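Variant surface glycoprotein MITAT 1.1 (Trypanosoma brucei brucei, PDB 5LY9) forms a coat on the parasite surface, one of a series of antigenically distinct glycoproteins that the trypanosome expresses in turn to evade the host immune response. Local coordinates at residues A1-G5 with T223-A227; L214-M218 with L229-Q233. Residues are numbered along the deposited sequence.

Contact 1. Residues A1-G5 with T223-A227; sequences AERTG and TQVEA
Neither segment is regular helix or strand. Residues 1-5 open with a type II beta turn from Ala1 to Thr4: Glu2 has phi/psi of -52/138° and Arg3 takes the left-handed values 57/24°. The chain then extends through Thr4 and Gly5. In 223-227, Gln224 (-81/68°) is the centre of an inverse gamma turn, closed by Val225 N to Thr223 O at 2.8 Å. Val225, Glu226 and Ala227 are extended. The nearest CA atoms are those of Glu2 and Glu226, 4.8 Å apart. One direct polar link joins the segments. The amino terminus, Ala1 N, forms a salt bridge and hydrogen bond with Glu226 OE2 at 2.6 Å. Glu226 reaches it with chi1 m and chi2 t. Asn179 binds both ends of this pair: its OD1 accepts from Ala1 N, and its N donates to Glu226 OE2. The contact thus ties the N-terminus of this A-type VSG N-terminal domain, just before helix 8-21, to the loop between strands 218-220 and 228-229. Glu2 has chi1 and chi2 both t. Its CG lies 3.6 Å from Val225 O, and its OE1 lies 3.6 Å from Gln224 CB. Its carboxylate binds Ser194 and Asn199. Water 1 bridges Glu2 OE2 (2.6 Å) and Gln224 NE2 (3.1 Å). Water 2 accepts from Arg3 N at 3.0 Å and donates to Val225 O at 2.9 Å. Arg3, with chi1 and chi2 p, folds back so that NH1 donates to Glu2 O at 2.9 Å.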
# COMPACT_ATOMS: atom_id res chain seq x y z
N ALA A 1 -18.32 -28.83 26.99
CA ALA A 1 -17.80 -29.01 28.37
C ALA A 1 -16.53 -28.16 28.52
O ALA A 1 -15.83 -27.87 27.54
CB ALA A 1 -17.49 -30.48 28.64
N GLU A 2 -16.22 -27.81 29.75
CA GLU A 2 -14.91 -27.21 30.06
C GLU A 2 -13.79 -28.05 29.51
O GLU A 2 -13.85 -29.30 29.55
CB GLU A 2 -14.75 -27.14 31.60
CG GLU A 2 -13.55 -26.32 32.07
CD GLU A 2 -13.00 -26.65 33.47
OE1 GLU A 2 -13.60 -27.55 34.14
OE2 GLU A 2 -11.98 -26.02 33.87
N ARG A 3 -12.82 -27.38 28.95
CA ARG A 3 -11.57 -27.95 28.53
C ARG A 3 -11.56 -29.14 27.50
O ARG A 3 -10.53 -29.80 27.38
CB ARG A 3 -10.62 -28.22 29.71
CG ARG A 3 -10.90 -29.30 30.74
CD ARG A 3 -11.05 -30.72 30.22
NE ARG A 3 -11.24 -31.66 31.37
CZ ARG A 3 -12.39 -31.87 31.99
NH1 ARG A 3 -13.52 -31.30 31.58
NH2 ARG A 3 -12.42 -32.71 33.04
N THR A 4 -12.60 -29.26 26.70
CA THR A 4 -12.51 -30.08 25.46
C THR A 4 -12.10 -29.19 24.29
O THR A 4 -12.10 -27.93 24.40
CB THR A 4 -13.79 -30.84 25.20
OG1 THR A 4 -14.88 -29.90 25.10
CG2 THR A 4 -14.00 -31.87 26.35
N GLY A 5 -11.66 -29.81 23.21
CA GLY A 5 -11.27 -29.08 22.06
C GLY A 5 -12.33 -28.26 21.38
O GLY A 5 -13.51 -28.38 21.60
N THR A 223 -12.94 -19.91 35.15
CA THR A 223 -13.99 -20.63 35.90
C THR A 223 -14.24 -21.89 35.07
O THR A 223 -13.83 -21.98 33.89
CB THR A 223 -15.27 -19.83 36.01
OG1 THR A 223 -15.72 -19.41 34.70
CG2 THR A 223 -15.08 -18.58 36.95
N GLN A 224 -14.95 -22.85 35.62
CA GLN A 224 -15.20 -24.16 34.97
C GLN A 224 -16.30 -24.10 33.96
O GLN A 224 -17.36 -24.71 34.09
CB GLN A 224 -15.51 -25.23 36.03
CG GLN A 224 -14.35 -25.44 36.95
CD GLN A 224 -14.61 -26.62 37.91
OE1 GLN A 224 -15.54 -26.60 38.69
NE2 GLN A 224 -13.73 -27.61 37.87
N VAL A 225 -16.02 -23.38 32.88
CA VAL A 225 -16.98 -23.24 31.78
C VAL A 225 -16.23 -23.33 30.44
O VAL A 225 -15.02 -23.54 30.39
CB VAL A 225 -17.80 -21.94 31.84
CG1 VAL A 225 -18.66 -21.90 33.10
CG2 VAL A 225 -16.92 -20.68 31.76
N GLU A 226 -16.98 -23.21 29.38
CA GLU A 226 -16.46 -23.19 28.01
C GLU A 226 -15.94 -21.80 27.67
O GLU A 226 -16.33 -20.79 28.26
CB GLU A 226 -17.57 -23.60 27.05
CG GLU A 226 -17.90 -25.08 27.22
CD GLU A 226 -19.30 -25.46 26.74
OE1 GLU A 226 -19.97 -24.67 25.99
OE2 GLU A 226 -19.69 -26.62 27.07
N ALA A 227 -15.02 -21.77 26.74
CA ALA A 227 -14.59 -20.50 26.15
C ALA A 227 -15.77 -19.74 25.55
O ALA A 227 -16.77 -20.36 25.16
CB ALA A 227 -13.58 -20.76 25.06
O HOH W 1 -11.18 -26.72 36.29
O HOH W 2 -13.03 -24.44 28.53

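Contact 2. Residues L214-M218 with L229-Q233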
# COMPACT_ATOMS: atom_id res chain seq x y z
N LEU A 214 -7.07 -14.77 20.15
CA LEU A 214 -7.55 -14.55 18.78
C LEU A 214 -7.86 -13.06 18.61
O LEU A 214 -8.98 -12.67 18.12
CB LEU A 214 -8.74 -15.45 18.43
CG LEU A 214 -8.33 -16.89 18.03
CD1 LEU A 214 -9.45 -17.87 18.23
CD2 LEU A 214 -7.81 -16.97 16.60
N ALA A 215 -6.94 -12.21 19.07
CA ALA A 215 -7.10 -10.73 18.99
C ALA A 215 -8.44 -10.22 19.52
O ALA A 215 -9.03 -9.27 19.02
CB ALA A 215 -6.85 -10.29 17.56
N GLY A 216 -8.89 -10.83 20.61
CA GLY A 216 -10.10 -10.40 21.29
C GLY A 216 -11.37 -11.17 20.96
O GLY A 216 -12.40 -10.95 21.57
N TYR A 217 -11.35 -12.05 19.98
CA TYR A 217 -12.53 -12.78 19.61
C TYR A 217 -12.93 -13.79 20.66
O TYR A 217 -14.15 -13.97 20.97
CB TYR A 217 -12.28 -13.50 18.27
CG TYR A 217 -13.29 -14.47 17.80
CD1 TYR A 217 -14.65 -14.16 17.80
CD2 TYR A 217 -12.91 -15.67 17.30
CE1 TYR A 217 -15.58 -15.08 17.34
CE2 TYR A 217 -13.83 -16.60 16.85
CZ TYR A 217 -15.16 -16.30 16.80
OH TYR A 217 -16.11 -17.23 16.37
N MET A 218 -11.92 -14.46 21.23
CA MET A 218 -12.14 -15.61 22.12
C MET A 218 -11.75 -15.25 23.53
O MET A 218 -10.71 -14.66 23.75
CB MET A 218 -11.37 -16.87 21.68
CG MET A 218 -11.50 -18.03 22.68
SD MET A 218 -10.50 -19.47 22.16
CE MET A 218 -11.68 -20.09 21.18
N LEU A 229 -17.06 -17.00 22.53
CA LEU A 229 -16.73 -16.46 21.22
C LEU A 229 -17.64 -15.25 21.05
O LEU A 229 -18.85 -15.33 21.18
CB LEU A 229 -16.97 -17.49 20.10
CG LEU A 229 -16.24 -18.82 20.22
CD1 LEU A 229 -16.65 -19.71 19.06
CD2 LEU A 229 -14.74 -18.61 20.23
N ALA A 230 -17.04 -14.12 20.70
CA ALA A 230 -17.72 -12.88 20.65
C ALA A 230 -18.54 -12.83 19.38
O ALA A 230 -18.26 -13.50 18.44
CB ALA A 230 -16.71 -11.73 20.65
N ASN A 231 -19.55 -11.95 19.37
CA ASN A 231 -20.34 -11.76 18.17
C ASN A 231 -19.71 -10.73 17.24
O ASN A 231 -19.73 -9.52 17.52
CB ASN A 231 -21.74 -11.39 18.58
CG ASN A 231 -22.68 -11.36 17.41
OD1 ASN A 231 -22.28 -11.24 16.25
ND2 ASN A 231 -23.99 -11.39 17.73
N MET A 232 -19.17 -11.24 16.13
CA MET A 232 -18.44 -10.46 15.14
C MET A 232 -19.30 -10.28 13.88
O MET A 232 -18.82 -9.72 12.92
CB MET A 232 -17.14 -11.16 14.74
CG MET A 232 -16.28 -11.61 15.90
SD MET A 232 -15.94 -10.34 17.15
CE MET A 232 -14.81 -9.39 16.24
N GLN A 233 -20.53 -10.78 13.88
CA GLN A 233 -21.37 -10.78 12.69
C GLN A 233 -21.83 -9.35 12.40
O GLN A 233 -21.84 -8.98 11.29
CB GLN A 233 -22.53 -11.78 12.83
CG GLN A 233 -22.02 -13.20 13.06
CD GLN A 233 -23.13 -14.21 13.25
OE1 GLN A 233 -24.29 -13.85 13.29
NE2 GLN A 233 -22.78 -15.43 13.46
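Tyr217 is the centre of this contact. Its chi1 is t, and although its CA-to-CB bond points sideways, the ring swings in over 229-233. Leu229 CD2 lies over one face of the ring, and Tyr217 CE1 is 3.9 Å from Leu229 CB. Met232 meets the ring obliquely. All three of its chi angles are m, which curls the side chain back: its CG is 3.6 Å from Tyr217 CD1, and its SD is 5.3 Å from the ring centroid, a Met-aromatic contact. Ala230 CB adds a looser touch, 4.3 Å from Tyr217 CD1. The hydroxyl of Tyr217 is hydrogen-bonded to Gln171 O, and Trp246 of helix 244-254 meets the ring at about 50°. Met218 has chi1 and chi2 t and chi3 m. This brings its CE to 3.5 Å from Leu229 CD2, where Leu229 is m, t. Both side chains lie on the same face of the sheet. Asn231 points away and forms an Asx turn, with Gln233 N donating to Asn231 OD1 at 3.0 Å. In the backbone, Ala230 N donates to Tyr217 O at 2.9 Å. Met218 and Leu229 are a non-hydrogen-bonded antiparallel pair, CA atoms 4.8 Å apart. Tyr217 and Met218 both face Val213, a classic beta bulge on the side of strand 218-220 that faces strand 211-213, in the small four-stranded antiparallel sheet.

Overall arrangement
Contacts 1 and 2 have centres about 16 Å apart and touch directly, Ala227 CB lying 4.2 Å from Met218 CG. Their segments alternate along the chain. Strands 218-220 and 228-229 connect them: contact 2 includes the Met218-Leu229 pair, and contact 1 uses the loop that joins the two strands. Contact 1 lies farther out, about 40 Å from the centre of the chain against about 24 Å for contact 2. Helix 8-21, which follows the N-terminal segment of contact 1, also packs on contact 2 through Ala10 and Leu14. Contact 2 borders the dimer interface, where Leu214 N and Ala215 N donate to Glu107 of the second subunit.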